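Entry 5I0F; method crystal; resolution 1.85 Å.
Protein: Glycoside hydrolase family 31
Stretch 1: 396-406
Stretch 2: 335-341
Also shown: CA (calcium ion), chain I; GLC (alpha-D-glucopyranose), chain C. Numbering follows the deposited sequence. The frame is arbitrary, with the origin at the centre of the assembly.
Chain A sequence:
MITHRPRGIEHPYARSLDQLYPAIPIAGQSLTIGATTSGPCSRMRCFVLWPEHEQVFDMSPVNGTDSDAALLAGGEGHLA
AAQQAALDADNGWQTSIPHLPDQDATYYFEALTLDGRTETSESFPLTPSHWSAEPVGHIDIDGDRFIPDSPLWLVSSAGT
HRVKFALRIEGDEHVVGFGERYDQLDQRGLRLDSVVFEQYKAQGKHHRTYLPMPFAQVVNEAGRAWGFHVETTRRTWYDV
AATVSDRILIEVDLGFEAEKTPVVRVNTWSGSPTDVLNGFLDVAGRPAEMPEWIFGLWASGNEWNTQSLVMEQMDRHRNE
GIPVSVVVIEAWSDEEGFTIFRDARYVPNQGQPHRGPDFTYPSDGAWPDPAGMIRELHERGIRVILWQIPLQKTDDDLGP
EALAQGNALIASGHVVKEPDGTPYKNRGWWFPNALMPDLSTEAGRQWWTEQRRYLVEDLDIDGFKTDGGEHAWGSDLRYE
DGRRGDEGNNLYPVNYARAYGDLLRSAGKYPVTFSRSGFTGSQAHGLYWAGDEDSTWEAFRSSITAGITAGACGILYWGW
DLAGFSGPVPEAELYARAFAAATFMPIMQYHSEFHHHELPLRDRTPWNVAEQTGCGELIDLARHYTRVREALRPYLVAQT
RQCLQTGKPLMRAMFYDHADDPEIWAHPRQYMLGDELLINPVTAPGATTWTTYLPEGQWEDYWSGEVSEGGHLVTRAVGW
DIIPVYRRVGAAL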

# COMPACT_ATOMS: atom_id res chain seq x y z
N ASP A 396 1.12 -13.90 24.58
CA ASP A 396 1.00 -14.40 25.96
C ASP A 396 1.73 -13.55 27.05
O ASP A 396 1.38 -13.64 28.23
CB ASP A 396 1.44 -15.87 26.05
CG ASP A 396 2.84 -16.12 25.47
OD1 ASP A 396 3.58 -15.15 25.21
OD2 ASP A 396 3.20 -17.29 25.26
N ASP A 397 2.73 -12.74 26.64
CA ASP A 397 3.50 -11.88 27.58
C ASP A 397 3.08 -10.40 27.62
O ASP A 397 3.83 -9.55 28.09
CB ASP A 397 5.01 -11.99 27.30
CG ASP A 397 5.41 -11.43 25.94
OD1 ASP A 397 4.53 -11.09 25.11
OD2 ASP A 397 6.64 -11.35 25.70
N LEU A 398 1.89 -10.09 27.12
CA LEU A 398 1.32 -8.76 27.27
C LEU A 398 0.95 -8.55 28.72
O LEU A 398 0.59 -9.51 29.41
CB LEU A 398 0.05 -8.62 26.42
CG LEU A 398 0.22 -8.70 24.91
CD1 LEU A 398 -1.14 -8.69 24.23
CD2 LEU A 398 1.08 -7.55 24.42
N GLY A 399 1.00 -7.29 29.16
CA GLY A 399 0.54 -6.91 30.49
C GLY A 399 -0.98 -6.91 30.58
O GLY A 399 -1.65 -7.07 29.56
N PRO A 400 -1.53 -6.71 31.80
CA PRO A 400 -2.99 -6.81 32.00
C PRO A 400 -3.83 -5.82 31.22
O PRO A 400 -4.93 -6.18 30.81
CB PRO A 400 -3.18 -6.55 33.51
CG PRO A 400 -1.84 -6.76 34.13
CD PRO A 400 -0.80 -6.53 33.07
N GLU A 401 -3.35 -4.60 31.03
CA GLU A 401 -4.10 -3.59 30.30
C GLU A 401 -4.34 -3.99 28.83
O GLU A 401 -5.46 -3.91 28.34
CB GLU A 401 -3.40 -2.23 30.37
CG GLU A 401 -4.19 -1.09 29.73
CD GLU A 401 -5.40 -0.62 30.52
OE1 GLU A 401 -5.66 -1.07 31.66
OE2 GLU A 401 -6.12 0.26 30.01
N ALA A 402 -3.28 -4.41 28.15
CA ALA A 402 -3.37 -4.87 26.75
C ALA A 402 -4.26 -6.11 26.61
O ALA A 402 -5.08 -6.17 25.69
CB ALA A 402 -1.98 -5.13 26.17
N LEU A 403 -4.13 -7.06 27.54
CA LEU A 403 -5.00 -8.22 27.56
C LEU A 403 -6.45 -7.83 27.73
O LEU A 403 -7.29 -8.35 27.03
CB LEU A 403 -4.61 -9.23 28.66
CG LEU A 403 -3.25 -9.89 28.49
CD1 LEU A 403 -2.87 -10.64 29.76
CD2 LEU A 403 -3.26 -10.83 27.28
N ALA A 404 -6.75 -6.93 28.67
CA ALA A 404 -8.13 -6.47 28.85
C ALA A 404 -8.67 -5.73 27.61
O ALA A 404 -9.82 -5.91 27.24
CB ALA A 404 -8.25 -5.60 30.10
N GLN A 405 -7.83 -4.90 26.99
CA GLN A 405 -8.22 -4.21 25.76
C GLN A 405 -8.60 -5.19 24.63
O GLN A 405 -9.61 -5.00 23.96
CB GLN A 405 -7.11 -3.27 25.31
CG GLN A 405 -7.52 -2.34 24.18
CD GLN A 405 -6.40 -1.36 23.85
OE1 GLN A 405 -5.24 -1.75 23.79
NE2 GLN A 405 -6.75 -0.08 23.70
N GLY A 406 -7.83 -6.26 24.46
CA GLY A 406 -8.15 -7.30 23.47
C GLY A 406 -9.42 -8.07 23.81
O GLY A 406 -10.22 -8.36 22.93
CA CA I . 5.91 -16.45 25.18
C1 GLC C . 8.02 -0.39 13.86
C2 GLC C . 8.11 -1.85 14.33
C3 GLC C . 6.91 -2.25 15.17
C4 GLC C . 6.67 -1.22 16.27
C5 GLC C . 6.51 0.17 15.67
C6 GLC C . 6.27 1.25 16.71
O2 GLC C . 8.21 -2.73 13.21
O3 GLC C . 7.11 -3.56 15.72
O4 GLC C . 5.49 -1.58 17.01
O5 GLC C . 7.71 0.49 14.95
O6 GLC C . 7.40 1.37 17.57
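Stretch 2 (335-341) EEGFTIF

The contact between residues 335-341 and the start of the helix at 400-406 is a small, mixed packing of an irregular loop on a helix N-terminus, held by two hydrogen bonds with modest apolar contacts around them. It illustrates a general principle: the first turn of a helix has backbone NH groups with no carbonyl of the preceding turn to receive them, and an acidic side chain from a distant part of the chain can supply the missing acceptor.

Stretch 2 forms neither helix nor strand. Its backbone turns repeatedly, with E335 and F338 at positive phi (65° and 51°), so it offers a bent surface with no single axis and hence no meaningful crossing angle. The contacts run from L398, G399 and A402 at E336 to Q405, about one turn beyond A402, at G337 and T339, then back to E401 at I340, so the loop does not track the helix in one direction. The backbones come nearest at A402 and G337, whose CA atoms are 5.2 Å apart.

E336 makes the most extensive contact. Its CA-to-CB bond points toward stretch 1, and with chi1 in m and chi2 in t the side chain carries its carboxylate to the N-cap residue, G399. There G399 N donates a hydrogen bond to E336 OE1 (2.8 Å, 161° at the hydrogen). Water 1 extends the arrangement, accepting from A402 N at 2.9 Å and donating to E336 OE1 at 2.7 Å, so one carboxylate oxygen serves G399 directly and A402 through a water. The aliphatic part of the glutamate is also used: L398 CD2 lies 3.9 Å from E336 CB.

Further along, the fit depends on a glycine. Q405, extended with chi1 and chi2 both in t, brings its OE1 to 3.5 Å from G337 CA; a CB on G337 would point toward the helix and come within 2.7 Å of Q405 OE1, a clash. The same amide donates from Q405 NE2 to T339 OG1 at 3.1 Å, and T339 OG1 in turn donates to G337 O at 2.8 Å, linking the helix to the loop's own fold. Beside this polar chain, E401 CG packs on I340 CD1 at 4.0 Å.

Not every residue of the loop faces the helix. E335 and F338 point away from it, and E335 instead accepts hydrogen bonds from the bound glucose, at OE1 from GLC O4 (2.8 Å) and at OE2 from GLC O6 (2.7 Å). The short loop thus joins a helix N-terminus to a sugar site, as befits a glycoside hydrolase.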

# COMPACT_ATOMS: atom_id res chain seq x y z
N GLU A 335 3.97 -0.14 23.42
CA GLU A 335 4.29 -1.21 22.46
C GLU A 335 3.49 -2.50 22.68
O GLU A 335 3.85 -3.56 22.15
CB GLU A 335 5.79 -1.50 22.42
CG GLU A 335 6.64 -0.32 21.94
CD GLU A 335 6.43 0.03 20.46
OE1 GLU A 335 6.12 -0.87 19.64
OE2 GLU A 335 6.58 1.24 20.12
N GLU A 336 2.37 -2.38 23.37
CA GLU A 336 1.45 -3.47 23.63
C GLU A 336 0.06 -3.16 23.08
O GLU A 336 -0.50 -3.97 22.36
CB GLU A 336 1.39 -3.75 25.11
CG GLU A 336 2.72 -4.25 25.65
CD GLU A 336 2.62 -4.91 27.01
OE1 GLU A 336 1.50 -5.06 27.56
OE2 GLU A 336 3.68 -5.30 27.54
N GLY A 337 -0.49 -1.99 23.43
CA GLY A 337 -1.83 -1.57 23.02
C GLY A 337 -1.92 -0.37 22.09
O GLY A 337 -3.01 -0.06 21.58
N PHE A 338 -0.80 0.33 21.87
CA PHE A 338 -0.74 1.52 20.99
C PHE A 338 -1.80 2.57 21.30
O PHE A 338 -2.34 3.23 20.42
CB PHE A 338 -0.67 1.09 19.53
CG PHE A 338 0.46 0.16 19.28
CD1 PHE A 338 1.74 0.66 19.10
CD2 PHE A 338 0.28 -1.23 19.38
CE1 PHE A 338 2.83 -0.19 18.97
CE2 PHE A 338 1.38 -2.10 19.24
CZ PHE A 338 2.65 -1.58 19.03
N THR A 339 -2.07 2.72 22.60
CA THR A 339 -3.06 3.64 23.11
C THR A 339 -2.53 4.58 24.22
O THR A 339 -3.05 5.67 24.41
CB THR A 339 -4.25 2.78 23.65
OG1 THR A 339 -4.74 1.98 22.56
CG2 THR A 339 -5.33 3.62 24.10
N ILE A 340 -1.48 4.14 24.91
CA ILE A 340 -0.94 4.79 26.11
C ILE A 340 0.56 5.02 25.91
O ILE A 340 1.25 4.12 25.49
CB ILE A 340 -1.15 3.86 27.32
CG1 ILE A 340 -2.66 3.59 27.49
CG2 ILE A 340 -0.50 4.44 28.58
CD1 ILE A 340 -3.01 2.56 28.52
N PHE A 341 1.03 6.23 26.25
CA PHE A 341 2.46 6.56 26.18
C PHE A 341 3.33 5.65 27.07
O PHE A 341 2.92 5.28 28.18
CB PHE A 341 2.70 8.03 26.55
CG PHE A 341 2.56 9.01 25.40
CD1 PHE A 341 1.32 9.54 25.05
CD2 PHE A 341 3.67 9.41 24.67
CE1 PHE A 341 1.19 10.43 24.01
CE2 PHE A 341 3.55 10.31 23.62
CZ PHE A 341 2.31 10.82 23.29
O HOH W 1 -0.49 -3.69 28.67
O HOH W 2 6.70 -14.27 25.54